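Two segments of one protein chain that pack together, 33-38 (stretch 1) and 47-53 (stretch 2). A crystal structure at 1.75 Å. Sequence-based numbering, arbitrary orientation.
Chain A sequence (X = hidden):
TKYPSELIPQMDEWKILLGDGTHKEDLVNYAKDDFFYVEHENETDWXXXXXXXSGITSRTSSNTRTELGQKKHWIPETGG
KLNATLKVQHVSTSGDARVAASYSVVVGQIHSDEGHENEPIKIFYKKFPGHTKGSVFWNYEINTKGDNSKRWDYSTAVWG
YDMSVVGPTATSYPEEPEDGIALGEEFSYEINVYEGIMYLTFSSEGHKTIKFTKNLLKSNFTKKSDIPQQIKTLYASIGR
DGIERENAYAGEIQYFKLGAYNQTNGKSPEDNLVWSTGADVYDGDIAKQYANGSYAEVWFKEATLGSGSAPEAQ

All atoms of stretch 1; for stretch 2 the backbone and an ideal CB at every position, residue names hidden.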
# COMPACT_ATOMS: atom_id res chain seq x y z
N ASP A 33 1.82 3.00 -31.42
CA ASP A 33 2.99 3.17 -32.24
C ASP A 33 3.67 4.54 -31.94
O ASP A 33 2.97 5.58 -31.70
CB ASP A 33 2.58 3.29 -33.73
CG ASP A 33 2.10 1.96 -34.32
OD1 ASP A 33 2.22 0.92 -33.73
OD2 ASP A 33 1.67 2.03 -35.47
N ASP A 34 5.00 4.50 -32.00
CA ASP A 34 5.84 5.72 -31.69
C ASP A 34 5.83 6.20 -30.25
O ASP A 34 6.45 7.26 -30.02
CB ASP A 34 5.39 6.92 -32.52
CG ASP A 34 5.72 6.78 -34.00
OD1 ASP A 34 6.48 5.81 -34.40
OD2 ASP A 34 5.15 7.64 -34.71
N PHE A 35 5.12 5.54 -29.32
CA PHE A 35 5.17 6.00 -27.91
C PHE A 35 5.42 4.83 -27.02
O PHE A 35 6.24 4.90 -26.13
CB PHE A 35 3.86 6.66 -27.49
CG PHE A 35 3.60 7.95 -28.30
CD1 PHE A 35 4.29 9.11 -28.01
CD2 PHE A 35 2.68 7.94 -29.34
CE1 PHE A 35 4.05 10.28 -28.79
CE2 PHE A 35 2.45 9.09 -30.12
CZ PHE A 35 3.13 10.24 -29.85
N PHE A 36 4.61 3.75 -27.17
CA PHE A 36 4.59 2.75 -26.05
C PHE A 36 4.34 1.43 -26.71
O PHE A 36 3.20 1.20 -27.23
CB PHE A 36 3.47 3.03 -25.07
CG PHE A 36 3.33 1.95 -23.95
CD1 PHE A 36 4.41 1.60 -23.07
CD2 PHE A 36 2.09 1.28 -23.82
CE1 PHE A 36 4.20 0.64 -22.05
CE2 PHE A 36 1.90 0.34 -22.80
CZ PHE A 36 2.94 -0.02 -21.99
N TYR A 37 5.39 0.64 -26.88
CA TYR A 37 5.26 -0.54 -27.80
C TYR A 37 6.39 -1.48 -27.49
O TYR A 37 7.23 -1.20 -26.68
CB TYR A 37 5.32 -0.21 -29.29
CG TYR A 37 6.52 0.64 -29.69
CD1 TYR A 37 6.42 2.06 -29.61
CD2 TYR A 37 7.72 0.07 -30.12
CE1 TYR A 37 7.52 2.86 -30.01
CE2 TYR A 37 8.79 0.86 -30.53
CZ TYR A 37 8.69 2.23 -30.46
OH TYR A 37 9.81 3.00 -30.85
N VAL A 38 6.38 -2.64 -28.11
CA VAL A 38 7.39 -3.68 -27.81
C VAL A 38 8.36 -3.70 -28.98
O VAL A 38 7.93 -3.56 -30.15
CB VAL A 38 6.77 -5.12 -27.70
CG1 VAL A 38 7.91 -6.13 -27.59
CG2 VAL A 38 5.87 -5.13 -26.42
N UNK A 47 10.11 -3.28 -23.67
CA UNK A 47 9.05 -2.38 -23.71
C UNK A 47 9.69 -1.00 -24.00
O UNK A 47 10.62 -0.61 -23.21
CB UNK A 47 8.24 -2.42 -22.41
N UNK A 48 9.24 -0.35 -25.07
CA UNK A 48 9.85 0.90 -25.46
C UNK A 48 9.00 2.00 -24.96
O UNK A 48 7.79 1.98 -25.21
CB UNK A 48 10.04 1.00 -26.97
N UNK A 49 9.60 3.09 -24.38
CA UNK A 49 8.88 4.25 -24.13
C UNK A 49 9.60 5.35 -24.96
O UNK A 49 10.88 5.52 -24.78
CB UNK A 49 8.81 4.55 -22.63
N UNK A 50 8.85 6.04 -25.81
CA UNK A 50 9.50 7.00 -26.69
C UNK A 50 8.67 8.26 -26.57
O UNK A 50 7.41 8.21 -26.47
CB UNK A 50 9.60 6.51 -28.13
N UNK A 51 9.34 9.41 -26.48
CA UNK A 51 8.58 10.65 -26.35
C UNK A 51 9.37 11.83 -26.98
O UNK A 51 10.59 11.90 -26.82
CB UNK A 51 8.27 10.93 -24.88
N UNK A 52 8.67 12.78 -27.56
CA UNK A 52 9.46 13.89 -28.17
C UNK A 52 9.82 14.90 -27.10
O UNK A 52 9.36 14.80 -25.93
CB UNK A 52 8.68 14.58 -29.30
N UNK A 53 10.62 15.92 -27.50
CA UNK A 53 10.92 16.96 -26.57
C UNK A 53 9.72 17.88 -26.26
O UNK A 53 9.59 18.41 -25.17
CB UNK A 53 12.09 17.78 -27.12

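Strand 47-52 runs antiparallel to Phe 36, Tyr 37 and Val 38, the strand directions differing by 150°; from 47 to 49 its side chains alternate between the sheet face that carries Phe 36 and Val 38 and the face that carries Tyr 37.

Position 47 pairs with Val 38 without hydrogen bonds. Its ideal CB lies on the Phe 36 face, 4.6 Å from Tyr 37 O, 5.1 Å from Phe 36 CE1 and 5.4 Å from Val 38 CG2. Phi/psi of -92/124° is ordinary extended geometry. The oxygen already accepts from N of 48, and the two carbons favour valine, isoleucine, leucine or a larger apolar group. The deposited residue is Val 47. With chi1 t, its CG1 comes to 3.7 Å from Phe 36 CE1.

Position 48 is fixed by its backbone: N donates to Tyr 37 O at 2.7 Å with an N-H...O angle of 171°, and O accepts from Tyr 37 N at 3.2 Å. The CB lies on the Tyr 37 face, where Tyr 37, with chi1 p at 51°, swings its ring back across the neighbouring strand. The ring face favours an aliphatic C-H group, beta-branched side chains particularly in a strand, though a small polar side chain is not excluded. It is Val 48. Its CB sits 3.9 Å from the Tyr 37 ring centroid, 18° off the normal, a CH-pi contact, while CG1 reaches 3.5 Å from Tyr 37 CZ.

Position 49 returns to the Phe 36 face, opposite Phe 36 in a non-hydrogen-bonded pair. The ideal CB is 5.3 Å from Phe 36 CD1, which leaves room for a long apolar or aromatic side chain to bend back. Phe 49 does so, with chi1 m: its CE2 lies 3.7 Å from Phe 36 CE1, the rings meeting obliquely with planes at 46° and centroids 5.4 Å apart.

At position 50 the backbone N donates to Phe 35 O, 2.9 Å and 155°, extending the ladder beyond the assigned strand of stretch 1. CA-to-CB points toward stretch 1, with the ideal CB 3.7 Å from Asp 34 O and 4.4 Å from Tyr 37 OH. A long, flexible chain, apolar or with a polar end, would suit: lysine, arginine, glutamine or methionine. Lys 50 is all t; its CD packs 3.8 Å from Tyr 37 OH.

Position 51 (phi/psi -151/147°) is extended and points sideways, its ideal CB 5.4 Å from Phe 35 CD1; threonine, valine, serine and many others would suit. Thr 51 makes a weak hydrogen bond from OG1 to O of position 52, 3.4 Å.

At position 52 CA-to-CB points sideways, and nothing of stretch 1 lies within 5.5 Å of the ideal CB, so many residues would fit; phi of -84° also admits proline. Pro 52 places CD 4.3 Å from Phe 35 CE1, at the ring edge.

Position 53 is out of reach and could be many residues; Asn 53 hydrogen-bonds elsewhere in the structure.

Stretch 2 (47-53) VVFKTPN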
# COMPACT_ATOMS: atom_id res chain seq x y z
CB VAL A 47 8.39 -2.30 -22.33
CG1 VAL A 47 7.32 -1.25 -22.38
CG2 VAL A 47 7.83 -3.73 -21.94
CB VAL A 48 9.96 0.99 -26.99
CG1 VAL A 48 10.51 2.36 -27.50
CG2 VAL A 48 10.85 -0.09 -27.58
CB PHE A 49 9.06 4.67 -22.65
CG PHE A 49 8.41 3.65 -21.69
CD1 PHE A 49 9.10 2.49 -21.34
CD2 PHE A 49 7.12 3.91 -21.17
CE1 PHE A 49 8.47 1.48 -20.51
CE2 PHE A 49 6.51 2.98 -20.30
CZ PHE A 49 7.21 1.80 -19.96
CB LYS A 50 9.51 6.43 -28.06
CG LYS A 50 10.27 7.37 -29.09
CD LYS A 50 10.14 6.77 -30.51
CE LYS A 50 11.04 7.63 -31.42
NZ LYS A 50 11.15 7.00 -32.77
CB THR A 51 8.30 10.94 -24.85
OG1 THR A 51 7.58 12.16 -24.69
CG2 THR A 51 9.65 11.11 -24.02
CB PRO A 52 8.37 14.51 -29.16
CG PRO A 52 7.06 14.33 -28.35
CD PRO A 52 7.22 12.94 -27.81
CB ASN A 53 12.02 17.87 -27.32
CG ASN A 53 13.43 17.24 -27.32
OD1 ASN A 53 13.69 16.16 -26.75
ND2 ASN A 53 14.39 17.99 -28.02
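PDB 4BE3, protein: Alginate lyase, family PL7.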